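Local coordinates for protein type-iv like competence pilin ttha1218 (Thermus thermophilus, PDB 5G25) that is a type IV-like pilin linked to natural competence, and probably takes part in DNA uptake at the cell surface, at residues Gln28-Leu33 / Phe71-Arg76. Residues are numbered along the deposited sequence; the frame is centred on the assembly and turned at random.
Sequences QGIPAL and FQVVLR
The carbonyl O of G29 accepts two backbone hydrogen bonds, from A32 N and from L33 N, each 3.0 Å long. They tie up the short helical turn that brings I30 and P31 against F71. No hydrogen bond joins 28-33 to 71-76. The contact is apolar.

I30 lies over one face of the F71 ring. Its CG2 methyl makes a CH-pi contact, 4.1 Å from the ring centroid and 18° off the ring normal, displaced toward the rim. CG1 lies beside the backbone N of I30 and anti to its carbonyl carbon (chi1 -76°), which sets CG2 anti to the N and over the ring. I30 CD1 touches F71 CD2 at 3.9 Å and reaches V73 CG2 at 4.4 Å. P31 meets the far end of the ring obliquely, CG to F71 CZ at 4.1 Å. An alanine in place of F71 would probably open a gap above I30 and leave P31 without its partner.

I30 also rests on A49 and V86, on the strands flanking 70-77. V73 touches M20 and L23 of helix 11-24. Turn and helix thus share one sheet face, consistent with the soluble domain of a type IV pilin, in which a helix packs on an antiparallel sheet.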
loop_
_atom_site.group_PDB
_atom_site.type_symbol
_atom_site.label_atom_id
_atom_site.label_comp_id
_atom_site.label_asym_id
_atom_site.label_seq_id
_atom_site.Cartn_x
_atom_site.Cartn_y
_atom_site.Cartn_z
ATOM N N GLN A 28 -6.039 -8.230 3.234
ATOM C CA GLN A 28 -7.090 -8.754 2.344
ATOM C C GLN A 28 -8.066 -7.652 1.880
ATOM O O GLN A 28 -8.784 -7.849 0.919
ATOM C CB GLN A 28 -7.903 -9.861 3.032
ATOM C CG GLN A 28 -7.104 -11.064 3.489
ATOM C CD GLN A 28 -6.249 -11.664 2.388
ATOM O OE1 GLN A 28 -5.034 -11.465 2.361
ATOM N NE2 GLN A 28 -6.874 -12.395 1.475
ATOM N N GLY A 29 -8.126 -6.529 2.610
ATOM C CA GLY A 29 -8.944 -5.388 2.221
ATOM C C GLY A 29 -8.270 -4.399 1.269
ATOM O O GLY A 29 -8.939 -3.538 0.664
ATOM N N ILE A 30 -6.966 -4.529 1.098
ATOM C CA ILE A 30 -6.180 -3.547 0.318
ATOM C C ILE A 30 -6.705 -3.258 -1.117
ATOM O O ILE A 30 -6.712 -2.106 -1.542
ATOM C CB ILE A 30 -4.685 -3.946 0.287
ATOM C CG1 ILE A 30 -4.029 -3.604 1.629
ATOM C CG2 ILE A 30 -3.924 -3.241 -0.833
ATOM C CD1 ILE A 30 -2.574 -4.024 1.733
ATOM N N PRO A 31 -7.141 -4.288 -1.861
ATOM C CA PRO A 31 -7.660 -4.036 -3.236
ATOM C C PRO A 31 -8.844 -3.044 -3.291
ATOM O O PRO A 31 -9.041 -2.360 -4.300
ATOM C CB PRO A 31 -8.105 -5.422 -3.700
ATOM C CG PRO A 31 -7.293 -6.375 -2.878
ATOM C CD PRO A 31 -7.066 -5.727 -1.553
ATOM N N ALA A 32 -9.612 -2.992 -2.211
ATOM C CA ALA A 32 -10.756 -2.081 -2.051
ATOM C C ALA A 32 -10.391 -0.757 -1.359
ATOM O O ALA A 32 -10.842 0.303 -1.771
ATOM C CB ALA A 32 -11.844 -2.761 -1.248
ATOM N N LEU A 33 -9.569 -0.826 -0.318
ATOM C CA LEU A 33 -9.200 0.362 0.442
ATOM C C LEU A 33 -8.136 1.238 -0.228
ATOM O O LEU A 33 -8.016 2.406 0.125
ATOM C CB LEU A 33 -8.659 -0.049 1.824
ATOM C CG LEU A 33 -9.622 -0.839 2.695
ATOM C CD1 LEU A 33 -8.843 -1.478 3.858
ATOM C CD2 LEU A 33 -10.716 0.098 3.188
ATOM N N PHE A 71 1.653 -6.701 -1.329
ATOM C CA PHE A 71 1.353 -5.522 -2.149
ATOM C C PHE A 71 2.394 -4.460 -1.885
ATOM O O PHE A 71 2.716 -4.182 -0.736
ATOM C CB PHE A 71 -0.005 -4.907 -1.804
ATOM C CG PHE A 71 -1.172 -5.752 -2.179
ATOM C CD1 PHE A 71 -1.637 -5.762 -3.501
ATOM C CD2 PHE A 71 -1.828 -6.523 -1.227
ATOM C CE1 PHE A 71 -2.709 -6.539 -3.860
ATOM C CE2 PHE A 71 -2.926 -7.284 -1.589
ATOM C CZ PHE A 71 -3.348 -7.307 -2.907
ATOM N N GLN A 72 2.880 -3.850 -2.962
ATOM C CA GLN A 72 3.641 -2.605 -2.889
ATOM C C GLN A 72 2.638 -1.441 -2.908
ATOM O O GLN A 72 1.889 -1.234 -3.874
ATOM C CB GLN A 72 4.619 -2.531 -4.063
ATOM C CG GLN A 72 5.396 -1.240 -4.172
ATOM C CD GLN A 72 5.974 -1.020 -5.584
ATOM O OE1 GLN A 72 5.920 -1.898 -6.463
ATOM N NE2 GLN A 72 6.524 0.160 -5.801
ATOM N N VAL A 73 2.597 -0.702 -1.814
ATOM C CA VAL A 73 1.600 0.328 -1.629
ATOM C C VAL A 73 2.297 1.665 -1.731
ATOM O O VAL A 73 3.293 1.895 -1.042
ATOM C CB VAL A 73 0.933 0.182 -0.247
ATOM C CG1 VAL A 73 -0.151 1.228 -0.052
ATOM C CG2 VAL A 73 0.352 -1.211 -0.075
ATOM N N VAL A 74 1.799 2.523 -2.632
ATOM C CA VAL A 74 2.298 3.884 -2.781
ATOM C C VAL A 74 1.163 4.877 -2.486
ATOM O O VAL A 74 0.163 4.946 -3.195
ATOM C CB VAL A 74 2.865 4.127 -4.185
ATOM C CG1 VAL A 74 3.485 5.513 -4.284
ATOM C CG2 VAL A 74 3.894 3.066 -4.531
ATOM N N LEU A 75 1.327 5.625 -1.408
ATOM C CA LEU A 75 0.412 6.683 -1.027
ATOM C C LEU A 75 1.058 8.009 -1.439
ATOM O O LEU A 75 2.235 8.248 -1.123
ATOM C CB LEU A 75 0.224 6.640 0.496
ATOM C CG LEU A 75 -1.116 6.912 1.152
ATOM C CD1 LEU A 75 -2.268 6.278 0.383
ATOM C CD2 LEU A 75 -1.061 6.370 2.583
ATOM N N ARG A 76 0.298 8.850 -2.147
ATOM C CA ARG A 76 0.782 10.149 -2.647
ATOM C C ARG A 76 -0.226 11.230 -2.339
ATOM O O ARG A 76 -1.394 11.124 -2.700
ATOM C CB ARG A 76 1.001 10.129 -4.162
ATOM C CG ARG A 76 2.233 9.358 -4.594
ATOM C CD ARG A 76 2.547 9.515 -6.083
ATOM N NE ARG A 76 3.983 9.384 -6.383
ATOM C CZ ARG A 76 4.546 8.347 -7.008
ATOM N NH1 ARG A 76 3.803 7.307 -7.426
ATOM N NH2 ARG A 76 5.862 8.354 -7.235
#